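Local coordinates for hypothetical protein yihE (Escherichia coli, PDB 1ZYL), which phosphorylates itself and other proteins on serine and threonine using ATP, and probably protects the cell against stress linked to reactive oxygen species, at residues V54-P59 and F101-F106; E60-D65 and D217-R222; G110-E115 and W209-M214; E123-Y128 and P213-L218. One frame throughout, in Å; residues are numbered along the deposited sequence.

Contact 1. Residues V54-P59 and F101-F106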
# COMPACT_ATOMS: atom_id res chain seq x y z
N VAL A 54 -0.78 -18.20 5.49
CA VAL A 54 -2.17 -17.88 5.75
C VAL A 54 -2.15 -16.40 6.09
O VAL A 54 -1.22 -15.93 6.75
CB VAL A 54 -2.75 -18.61 6.97
CG1 VAL A 54 -4.19 -19.01 6.67
CG2 VAL A 54 -1.90 -19.81 7.35
N LYS A 55 -3.16 -15.68 5.64
CA LYS A 55 -3.24 -14.27 5.91
C LYS A 55 -4.56 -14.03 6.60
O LYS A 55 -5.61 -14.31 6.03
CB LYS A 55 -3.19 -13.47 4.60
CG LYS A 55 -2.79 -11.99 4.72
CD LYS A 55 -2.89 -11.29 3.36
CE LYS A 55 -2.08 -9.97 3.29
NZ LYS A 55 -0.60 -10.16 3.05
N PHE A 56 -4.50 -13.55 7.83
CA PHE A 56 -5.72 -13.25 8.55
C PHE A 56 -5.94 -11.77 8.47
O PHE A 56 -5.24 -10.99 9.09
CB PHE A 56 -5.63 -13.68 10.01
CG PHE A 56 -5.94 -15.12 10.23
CD1 PHE A 56 -5.06 -16.11 9.80
CD2 PHE A 56 -7.12 -15.50 10.84
CE1 PHE A 56 -5.35 -17.45 9.98
CE2 PHE A 56 -7.42 -16.84 11.02
CZ PHE A 56 -6.53 -17.82 10.60
N TYR A 57 -6.92 -11.39 7.66
CA TYR A 57 -7.25 -9.99 7.47
C TYR A 57 -7.69 -9.40 8.79
O TYR A 57 -8.58 -9.93 9.45
CB TYR A 57 -8.35 -9.89 6.41
CG TYR A 57 -7.85 -10.28 5.03
CD1 TYR A 57 -7.09 -9.38 4.28
CD2 TYR A 57 -8.11 -11.54 4.49
CE1 TYR A 57 -6.61 -9.72 3.02
CE2 TYR A 57 -7.62 -11.90 3.22
CZ TYR A 57 -6.87 -10.98 2.50
OH TYR A 57 -6.35 -11.30 1.26
N ARG A 58 -7.05 -8.30 9.19
CA ARG A 58 -7.40 -7.68 10.46
C ARG A 58 -8.84 -7.17 10.45
O ARG A 58 -9.25 -6.40 9.59
CB ARG A 58 -6.41 -6.54 10.80
CG ARG A 58 -6.82 -5.10 10.45
CD ARG A 58 -6.26 -4.09 11.47
NE ARG A 58 -4.79 -4.12 11.56
CZ ARG A 58 -4.12 -3.96 12.69
NH1 ARG A 58 -2.79 -4.01 12.71
NH2 ARG A 58 -4.77 -3.77 13.82
N PRO A 59 -9.64 -7.64 11.42
CA PRO A 59 -11.04 -7.24 11.53
C PRO A 59 -11.21 -5.73 11.50
O PRO A 59 -10.30 -4.98 11.85
CB PRO A 59 -11.47 -7.86 12.86
CG PRO A 59 -10.18 -8.00 13.62
CD PRO A 59 -9.24 -8.48 12.56
N PHE A 101 -12.61 -13.94 12.34
CA PHE A 101 -11.57 -13.49 11.44
C PHE A 101 -11.71 -14.11 10.06
O PHE A 101 -12.03 -15.29 9.94
CB PHE A 101 -10.19 -13.87 11.99
CG PHE A 101 -9.84 -13.22 13.31
CD1 PHE A 101 -10.64 -13.42 14.43
CD2 PHE A 101 -8.71 -12.43 13.42
CE1 PHE A 101 -10.31 -12.83 15.65
CE2 PHE A 101 -8.37 -11.83 14.64
CZ PHE A 101 -9.17 -12.04 15.76
N TYR A 102 -11.49 -13.29 9.03
CA TYR A 102 -11.53 -13.75 7.64
C TYR A 102 -10.10 -14.13 7.33
O TYR A 102 -9.19 -13.70 8.04
CB TYR A 102 -11.94 -12.62 6.71
CG TYR A 102 -13.39 -12.25 6.74
CD1 TYR A 102 -14.35 -13.04 6.09
CD2 TYR A 102 -13.81 -11.06 7.33
CE1 TYR A 102 -15.68 -12.64 6.03
CE2 TYR A 102 -15.14 -10.66 7.28
CZ TYR A 102 -16.07 -11.45 6.63
OH TYR A 102 -17.37 -11.01 6.51
N PHE A 103 -9.88 -14.92 6.29
CA PHE A 103 -8.51 -15.27 5.93
C PHE A 103 -8.45 -15.97 4.59
O PHE A 103 -9.45 -16.47 4.09
CB PHE A 103 -7.87 -16.16 7.00
CG PHE A 103 -8.54 -17.50 7.18
CD1 PHE A 103 -9.83 -17.59 7.68
CD2 PHE A 103 -7.85 -18.67 6.90
CE1 PHE A 103 -10.42 -18.84 7.92
CE2 PHE A 103 -8.43 -19.92 7.14
CZ PHE A 103 -9.71 -20.01 7.64
N ALA A 104 -7.25 -15.99 4.02
CA ALA A 104 -7.01 -16.63 2.73
C ALA A 104 -5.64 -17.30 2.79
O ALA A 104 -4.84 -17.01 3.67
CB ALA A 104 -7.04 -15.59 1.62
N VAL A 105 -5.38 -18.20 1.85
CA VAL A 105 -4.11 -18.91 1.81
C VAL A 105 -3.43 -18.63 0.48
O VAL A 105 -4.04 -18.78 -0.58
CB VAL A 105 -4.32 -20.43 1.97
CG1 VAL A 105 -2.99 -21.13 2.12
CG2 VAL A 105 -5.19 -20.71 3.20
N PHE A 106 -2.16 -18.24 0.52
CA PHE A 106 -1.45 -17.95 -0.72
C PHE A 106 -0.21 -18.81 -0.88
O PHE A 106 0.49 -19.11 0.09
CB PHE A 106 -1.01 -16.48 -0.78
CG PHE A 106 -2.13 -15.50 -0.66
CD1 PHE A 106 -2.73 -15.25 0.57
CD2 PHE A 106 -2.59 -14.81 -1.78
CE1 PHE A 106 -3.76 -14.33 0.68
CE2 PHE A 106 -3.62 -13.89 -1.67
CZ PHE A 106 -4.21 -13.64 -0.44
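Two neighbouring antiparallel strands of the five-stranded sheet in the kinase N-terminal lobe meet here, the strand through V54, K55 and F56 running against F101-F106. The backbones are firmly joined in the middle: K55 N lies nearly along the C=O axis of A104, 2.9 Å from its O, and A104 N returns a bond to K55 O at 3.1 Å. Side chains pack most tightly on the face carrying V54, F56, F103 and V105, which helix 13-22 covers. F103 holds its CG in the crowded position between backbone N and carbonyl carbon (chi1 64°), and its ring forms an offset stack with that of F56, centroids 4.8 Å apart and planes 6° from parallel. F103 CB sits over the centre of the F56 ring, while F101 CB meets the edge, 3.7 Å from F56 CD2. An alanine at F56 would remove the whole stacking partner and would probably loosen both F103 and the packing against helix 13-22. Toward the partly exposed end the pairing slackens: Y57 N bonds Y102 O only weakly, at 3.3 Å, and P59 CD merely touches F101 CE2 at 4.0 Å. On the other face K55 leads away toward D217 in a long, weak ion pair, consistent with the nucleotide-site lysine of kinases. Beside it, Y57 OH meets the F106 ring edge-on, in its plane, 3.6 Å from CZ.

Contact 2. Residues E60-D65 and D217-R222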
# COMPACT_ATOMS: atom_id res chain seq x y z
N GLU A 60 -12.38 -5.29 11.04
CA GLU A 60 -12.73 -3.88 10.94
C GLU A 60 -12.09 -3.10 9.80
O GLU A 60 -12.53 -1.99 9.49
CB GLU A 60 -12.43 -3.19 12.27
CG GLU A 60 -13.11 -3.88 13.43
CD GLU A 60 -14.41 -4.55 13.01
OE1 GLU A 60 -15.30 -3.85 12.48
OE2 GLU A 60 -14.52 -5.78 13.20
N ARG A 61 -11.08 -3.66 9.15
CA ARG A 61 -10.44 -2.95 8.05
C ARG A 61 -11.25 -3.09 6.76
O ARG A 61 -11.86 -2.13 6.31
CB ARG A 61 -9.02 -3.48 7.84
CG ARG A 61 -8.27 -2.86 6.68
CD ARG A 61 -6.80 -3.06 6.89
NE ARG A 61 -6.03 -3.15 5.65
CZ ARG A 61 -5.78 -2.13 4.84
NH1 ARG A 61 -6.24 -0.92 5.11
NH2 ARG A 61 -5.04 -2.32 3.75
N TRP A 62 -11.25 -4.29 6.19
CA TRP A 62 -11.97 -4.58 4.95
C TRP A 62 -13.20 -5.46 5.19
O TRP A 62 -13.23 -6.28 6.11
CB TRP A 62 -11.04 -5.30 3.96
CG TRP A 62 -9.89 -4.49 3.42
CD1 TRP A 62 -8.64 -4.96 3.11
CD2 TRP A 62 -9.88 -3.10 3.06
NE1 TRP A 62 -7.87 -3.96 2.58
CE2 TRP A 62 -8.60 -2.80 2.54
CE3 TRP A 62 -10.84 -2.07 3.12
CZ2 TRP A 62 -8.25 -1.52 2.09
CZ3 TRP A 62 -10.48 -0.80 2.68
CH2 TRP A 62 -9.20 -0.53 2.17
N THR A 63 -14.21 -5.31 4.34
CA THR A 63 -15.39 -6.15 4.46
C THR A 63 -15.16 -7.31 3.52
O THR A 63 -14.23 -7.28 2.71
CB THR A 63 -16.68 -5.43 4.02
OG1 THR A 63 -16.53 -4.92 2.69
CG2 THR A 63 -17.01 -4.30 4.97
N ALA A 64 -15.99 -8.34 3.62
CA ALA A 64 -15.85 -9.50 2.75
C ALA A 64 -15.97 -9.02 1.29
O ALA A 64 -15.13 -9.34 0.44
CB ALA A 64 -16.93 -10.53 3.08
N ASP A 65 -17.01 -8.24 1.03
CA ASP A 65 -17.24 -7.71 -0.31
C ASP A 65 -16.00 -6.99 -0.85
O ASP A 65 -15.83 -6.89 -2.06
CB ASP A 65 -18.41 -6.74 -0.29
CG ASP A 65 -19.71 -7.41 0.09
OD1 ASP A 65 -19.65 -8.48 0.73
OD2 ASP A 65 -20.78 -6.86 -0.23
N ASP A 217 1.29 -8.69 -2.04
CA ASP A 217 0.46 -7.86 -1.19
C ASP A 217 -0.47 -6.89 -1.93
O ASP A 217 -0.07 -5.77 -2.23
CB ASP A 217 1.35 -7.08 -0.23
CG ASP A 217 0.67 -6.78 1.09
OD1 ASP A 217 -0.58 -6.75 1.11
OD2 ASP A 217 1.38 -6.58 2.10
N LEU A 218 -1.70 -7.32 -2.19
CA LEU A 218 -2.67 -6.46 -2.85
C LEU A 218 -3.66 -5.93 -1.83
O LEU A 218 -4.64 -5.28 -2.19
CB LEU A 218 -3.43 -7.22 -3.93
CG LEU A 218 -2.67 -7.79 -5.13
CD1 LEU A 218 -3.66 -7.96 -6.26
CD2 LEU A 218 -1.54 -6.88 -5.58
N ASP A 219 -3.40 -6.20 -0.56
CA ASP A 219 -4.29 -5.76 0.51
C ASP A 219 -4.69 -4.29 0.37
O ASP A 219 -5.78 -3.90 0.79
CB ASP A 219 -3.62 -5.96 1.88
CG ASP A 219 -4.59 -5.81 3.04
OD1 ASP A 219 -4.15 -5.44 4.15
OD2 ASP A 219 -5.80 -6.08 2.85
N ASP A 220 -3.81 -3.49 -0.23
CA ASP A 220 -4.09 -2.07 -0.40
C ASP A 220 -4.66 -1.67 -1.75
O ASP A 220 -5.03 -0.53 -1.95
CB ASP A 220 -2.83 -1.25 -0.10
CG ASP A 220 -2.70 -0.89 1.38
OD1 ASP A 220 -1.56 -0.86 1.90
OD2 ASP A 220 -3.74 -0.63 2.02
N ALA A 221 -4.74 -2.63 -2.67
CA ALA A 221 -5.29 -2.37 -3.99
C ALA A 221 -6.46 -1.40 -3.83
O ALA A 221 -7.38 -1.64 -3.05
CB ALA A 221 -5.78 -3.68 -4.63
N ARG A 222 -6.40 -0.29 -4.56
CA ARG A 222 -7.43 0.73 -4.47
C ARG A 222 -7.68 1.25 -5.88
O ARG A 222 -6.97 0.88 -6.80
CB ARG A 222 -6.91 1.85 -3.58
CG ARG A 222 -7.92 2.41 -2.59
CD ARG A 222 -7.23 3.15 -1.44
NE ARG A 222 -6.40 2.26 -0.65
CZ ARG A 222 -6.31 2.33 0.67
NH1 ARG A 222 -5.53 1.49 1.34
NH2 ARG A 222 -6.99 3.25 1.34
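Neither backbone pairs with the other: the nearest CA atoms, of W62 and D219, are 8.9 Å apart, and the R61 and W62 side chains span the gap. Residues E60-T63 are a loop ending at the N-cap of helix 64-79, whereas L218-A221 form a type I turn just after D217, the inferred magnesium ligand at the place of the kinase DFG motif. With CG anti to its backbone N (chi1 178°) and an extended chain, R61 brings its guanidinium tip to tip with D219, whose carboxylate stands almost perpendicular; in this salt bridge NE and NH2 both bond OD1, long and weakly, and N39 holds the same oxygen. Besides D219 and D220, E38 adds a third acid, bridging to R61 NE. The W62 indole meets the turn by its edge, NE1 donating to D219 O at 2.8 Å in the carbonyl plane and lying over one face of the R61 guanidinium, toward its rim. W62 CH2 stands over the rim of one face of the R222 guanidinium, whose outer partner is E151. R222 NH1 forms a salt bridge with D220 OD2 (2.9 Å, weak as a hydrogen bond), and R61 NH2 bridges to the same oxygen at 2.7 Å.

Contact 3. Residues G110-E115 and W209-M214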
# COMPACT_ATOMS: atom_id res chain seq x y z
N GLY A 110 8.41 -16.85 -2.53
CA GLY A 110 9.85 -16.99 -2.40
C GLY A 110 10.55 -15.99 -3.30
O GLY A 110 9.90 -15.19 -3.96
N GLY A 111 11.88 -16.04 -3.35
CA GLY A 111 12.62 -15.12 -4.20
C GLY A 111 13.46 -14.10 -3.44
O GLY A 111 13.30 -13.91 -2.24
N ARG A 112 14.37 -13.44 -4.16
CA ARG A 112 15.26 -12.45 -3.55
C ARG A 112 14.66 -11.05 -3.45
O ARG A 112 13.51 -10.81 -3.81
CB ARG A 112 16.59 -12.37 -4.31
CG ARG A 112 17.57 -13.50 -4.04
CD ARG A 112 17.11 -14.83 -4.63
NE ARG A 112 17.11 -14.80 -6.09
CZ ARG A 112 16.71 -15.81 -6.86
NH1 ARG A 112 16.28 -16.94 -6.31
NH2 ARG A 112 16.75 -15.69 -8.18
N GLN A 113 15.48 -10.13 -2.95
CA GLN A 113 15.10 -8.74 -2.77
C GLN A 113 15.26 -7.95 -4.07
O GLN A 113 16.34 -7.90 -4.65
CB GLN A 113 15.96 -8.11 -1.67
CG GLN A 113 15.74 -8.73 -0.29
CD GLN A 113 17.02 -9.29 0.34
OE1 GLN A 113 17.59 -10.28 -0.15
NE2 GLN A 113 17.47 -8.67 1.42
N PHE A 114 14.16 -7.35 -4.52
CA PHE A 114 14.18 -6.56 -5.75
C PHE A 114 15.09 -5.35 -5.60
O PHE A 114 15.01 -4.61 -4.62
CB PHE A 114 12.75 -6.11 -6.11
CG PHE A 114 12.70 -5.00 -7.13
CD1 PHE A 114 12.76 -3.66 -6.72
CD2 PHE A 114 12.62 -5.28 -8.49
CE1 PHE A 114 12.74 -2.63 -7.66
CE2 PHE A 114 12.61 -4.25 -9.44
CZ PHE A 114 12.67 -2.93 -9.03
N GLU A 115 15.95 -5.15 -6.60
CA GLU A 115 16.91 -4.06 -6.62
C GLU A 115 16.47 -2.90 -7.52
O GLU A 115 16.61 -2.96 -8.74
CB GLU A 115 18.27 -4.58 -7.08
CG GLU A 115 18.72 -5.83 -6.34
CD GLU A 115 19.96 -6.45 -6.95
OE1 GLU A 115 20.44 -7.47 -6.42
OE2 GLU A 115 20.46 -5.91 -7.96
N TRP A 209 12.07 -10.64 -6.46
CA TRP A 209 12.69 -11.00 -7.72
C TRP A 209 13.39 -12.36 -7.74
O TRP A 209 14.37 -12.58 -7.03
CB TRP A 209 13.66 -9.90 -8.15
CG TRP A 209 14.38 -10.17 -9.44
CD1 TRP A 209 15.39 -11.06 -9.64
CD2 TRP A 209 14.12 -9.56 -10.70
NE1 TRP A 209 15.77 -11.04 -10.96
CE2 TRP A 209 15.01 -10.13 -11.63
CE3 TRP A 209 13.22 -8.58 -11.14
CZ2 TRP A 209 15.03 -9.76 -12.98
CZ3 TRP A 209 13.24 -8.21 -12.48
CH2 TRP A 209 14.14 -8.80 -13.38
N ARG A 210 12.85 -13.25 -8.55
CA ARG A 210 13.42 -14.58 -8.76
C ARG A 210 13.31 -14.68 -10.27
O ARG A 210 12.33 -15.20 -10.81
CB ARG A 210 12.56 -15.65 -8.09
CG ARG A 210 13.36 -16.87 -7.62
CD ARG A 210 12.57 -18.18 -7.68
NE ARG A 210 11.26 -18.12 -7.04
CZ ARG A 210 10.16 -17.62 -7.61
NH1 ARG A 210 9.02 -17.61 -6.94
NH2 ARG A 210 10.21 -17.13 -8.84
N ASP A 211 14.33 -14.16 -10.95
CA ASP A 211 14.36 -14.12 -12.41
C ASP A 211 13.00 -13.67 -12.93
O ASP A 211 12.24 -14.42 -13.56
CB ASP A 211 14.79 -15.47 -12.98
CG ASP A 211 16.29 -15.68 -12.89
OD1 ASP A 211 17.03 -14.95 -13.58
OD2 ASP A 211 16.73 -16.56 -12.13
N GLY A 212 12.72 -12.40 -12.63
CA GLY A 212 11.47 -11.76 -13.00
C GLY A 212 10.88 -11.08 -11.78
O GLY A 212 11.15 -11.51 -10.65
N PRO A 213 10.12 -10.00 -11.95
CA PRO A 213 9.54 -9.34 -10.78
C PRO A 213 8.32 -10.13 -10.35
O PRO A 213 7.72 -10.84 -11.15
CB PRO A 213 9.15 -7.96 -11.30
CG PRO A 213 10.05 -7.75 -12.46
CD PRO A 213 10.05 -9.11 -13.12
N MET A 214 7.97 -10.01 -9.08
CA MET A 214 6.80 -10.69 -8.55
C MET A 214 6.19 -9.74 -7.54
O MET A 214 6.81 -9.47 -6.51
CB MET A 214 7.18 -11.99 -7.86
CG MET A 214 7.82 -13.01 -8.77
SD MET A 214 8.27 -14.46 -7.84
CE MET A 214 9.54 -13.79 -6.77
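W209 opens the segment as the last residue of strand 207-209 and makes the antiparallel, hydrogen-bonded pair with R112. Its N donates to R112 O at 3.0 Å and nearly straight (168°), while R112 N returns a bond to W209 O, also 3.0 Å long; both donors stand above the carbonyl planes. The indole, its CG anti to the backbone N (chi1 179°), packs beside the edge of the F114 ring, CE3 lying 4.3 Å from F114 CD2. R210 comes next. The R112 chain, bent at chi2 and chi3, folds back so that one guanidinium face lies over W209 O and R210 CA, and NH1 rests against R210 CG. The two guanidinium planes are nearly perpendicular; R210 sends its own NH1 to V109 O. D211 offers R112 an opposite charge, but OD2 and NH2 remain 4.0 Å apart, beyond a salt bridge. At G212 the chain turns back: its O accepts R210 N at 3.2 Å, and its N lies over the centre of the W209 indole. After P213, the M214 chain bends at chi3 and brings CE to G110 O, with G111 close by. At G111 (phi 113°) a CB would be jammed against the carbonyl O of G110, and it would also point at the M214 methyl. Strand 112-113 forms one edge of a three-stranded antiparallel sheet, with strand 207-209 in the middle and 213-215 beyond it, while helix 119-136 covers F114, W209 and P213, through V125 and Q121.

Contact 4. Residues E123-Y128 and P213-L218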
# COMPACT_ATOMS: atom_id res chain seq x y z
N GLU A 123 12.84 -1.90 -15.66
CA GLU A 123 12.10 -2.06 -16.90
C GLU A 123 11.15 -3.24 -16.85
O GLU A 123 10.00 -3.14 -17.27
CB GLU A 123 13.05 -2.24 -18.09
CG GLU A 123 13.77 -0.97 -18.50
CD GLU A 123 14.49 -1.12 -19.82
OE1 GLU A 123 15.34 -2.03 -19.94
OE2 GLU A 123 14.20 -0.33 -20.75
N ALA A 124 11.64 -4.37 -16.33
CA ALA A 124 10.82 -5.58 -16.21
C ALA A 124 9.62 -5.29 -15.31
O ALA A 124 8.51 -5.75 -15.58
CB ALA A 124 11.63 -6.72 -15.64
N VAL A 125 9.85 -4.53 -14.25
CA VAL A 125 8.79 -4.17 -13.31
C VAL A 125 7.84 -3.17 -13.97
O VAL A 125 6.64 -3.30 -13.87
CB VAL A 125 9.37 -3.57 -11.99
CG1 VAL A 125 8.31 -2.77 -11.25
CG2 VAL A 125 9.86 -4.68 -11.09
N GLY A 126 8.40 -2.18 -14.65
CA GLY A 126 7.57 -1.19 -15.31
C GLY A 126 6.72 -1.83 -16.39
O GLY A 126 5.57 -1.43 -16.61
N ARG A 127 7.29 -2.83 -17.06
CA ARG A 127 6.59 -3.53 -18.12
C ARG A 127 5.42 -4.37 -17.58
O ARG A 127 4.32 -4.31 -18.12
CB ARG A 127 7.58 -4.42 -18.87
CG ARG A 127 6.97 -5.20 -20.01
CD ARG A 127 8.01 -6.05 -20.70
NE ARG A 127 7.46 -7.33 -21.13
CZ ARG A 127 7.09 -8.30 -20.29
NH1 ARG A 127 7.21 -8.12 -18.97
NH2 ARG A 127 6.58 -9.43 -20.76
N TYR A 128 5.65 -5.14 -16.52
CA TYR A 128 4.59 -5.95 -15.93
C TYR A 128 3.54 -5.04 -15.31
O TYR A 128 2.35 -5.38 -15.27
CB TYR A 128 5.16 -6.88 -14.86
CG TYR A 128 5.62 -8.21 -15.41
CD1 TYR A 128 6.72 -8.87 -14.86
CD2 TYR A 128 4.93 -8.83 -16.46
CE1 TYR A 128 7.13 -10.11 -15.35
CE2 TYR A 128 5.33 -10.06 -16.95
CZ TYR A 128 6.43 -10.70 -16.40
OH TYR A 128 6.81 -11.93 -16.88
N PRO A 213 10.12 -10.00 -11.95
CA PRO A 213 9.54 -9.34 -10.78
C PRO A 213 8.32 -10.13 -10.35
O PRO A 213 7.72 -10.84 -11.15
CB PRO A 213 9.15 -7.96 -11.30
CG PRO A 213 10.05 -7.75 -12.46
CD PRO A 213 10.05 -9.11 -13.12
N MET A 214 7.97 -10.01 -9.08
CA MET A 214 6.80 -10.69 -8.55
C MET A 214 6.19 -9.74 -7.54
O MET A 214 6.81 -9.47 -6.51
CB MET A 214 7.18 -11.99 -7.86
CG MET A 214 7.82 -13.01 -8.77
SD MET A 214 8.27 -14.46 -7.84
CE MET A 214 9.54 -13.79 -6.77
N PHE A 215 5.00 -9.24 -7.83
CA PHE A 215 4.35 -8.32 -6.91
C PHE A 215 3.62 -9.07 -5.82
O PHE A 215 2.92 -10.06 -6.07
CB PHE A 215 3.40 -7.40 -7.68
CG PHE A 215 4.09 -6.65 -8.77
CD1 PHE A 215 4.26 -7.22 -10.02
CD2 PHE A 215 4.66 -5.41 -8.51
CE1 PHE A 215 5.01 -6.58 -11.00
CE2 PHE A 215 5.41 -4.76 -9.48
CZ PHE A 215 5.58 -5.34 -10.72
N VAL A 216 3.80 -8.61 -4.59
CA VAL A 216 3.15 -9.24 -3.46
C VAL A 216 2.37 -8.22 -2.67
O VAL A 216 2.72 -7.04 -2.64
CB VAL A 216 4.17 -9.92 -2.51
CG1 VAL A 216 4.82 -11.09 -3.21
CG2 VAL A 216 5.24 -8.93 -2.08
N ASP A 217 1.29 -8.69 -2.04
CA ASP A 217 0.46 -7.86 -1.19
C ASP A 217 -0.47 -6.89 -1.93
O ASP A 217 -0.07 -5.77 -2.23
CB ASP A 217 1.35 -7.08 -0.23
CG ASP A 217 0.67 -6.78 1.09
OD1 ASP A 217 -0.58 -6.75 1.11
OD2 ASP A 217 1.38 -6.58 2.10
N LEU A 218 -1.70 -7.32 -2.19
CA LEU A 218 -2.67 -6.46 -2.85
C LEU A 218 -3.66 -5.93 -1.83
O LEU A 218 -4.64 -5.28 -2.19
CB LEU A 218 -3.43 -7.22 -3.93
CG LEU A 218 -2.67 -7.79 -5.13
CD1 LEU A 218 -3.66 -7.96 -6.26
CD2 LEU A 218 -1.54 -6.88 -5.58
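V125 has CG1 anti to its backbone N (chi1 160°) and CG2 anti to its carbonyl carbon, so the two methyls serve different neighbours on the strand. F215, with CG anti to its carbonyl carbon (chi1 -56°), swings its ring back toward the helix, and Y128 uses the same kind of rotamer to lie beside P213. The axes of helix 123-128 and strand 213-215 pass 8.8 Å apart at 47°, and apolar side chains fill the gap. P213 is the centre of the contact. Its CB meets V125 CG2 at 3.4 Å, its CG meets A124 CB at 3.7 Å, and its CD faces the edge of the Y128 ring, 3.8 Å from CD1. F215 presents its rim: CZ touches V125 CG1 at 3.8 Å and CE1 touches Y128 CB at 3.9 Å, both near the ring plane. R127 NH1 stands over one face of the Y128 ring. An alanine at V125 would take away both methyls and would probably loosen the fit of P213 and F215 against the helix. Further along helix 119-136, L129 and M132 also pack on F215. This is a helix covering a sheet in the kinase C-terminal lobe: the strand it backs leads straight to D217, the inferred magnesium-binding residue, two positions after F215.

In the fold
Contacts 3 and 4 are one unit, their centres about 9 Å apart: they share P213 and M214, and F114 CE2 packs on V125 CG2 at 3.2 Å. The centre of contact 1, on the other lobe, is about 24 Å from that of contact 3; contact 2, its centre about 11 Å from that of contact 1, ties the lobes together. The inferred active site lies where the two lobes meet, beside contact 2. A long, weak ion pair (K55 NZ to D217 OD1, 3.9 Å) joins contact 1 to a residue in the segments of both contact 2 and contact 4, and the D220 side chain is about 4 Å from that of D201, the inferred proton acceptor.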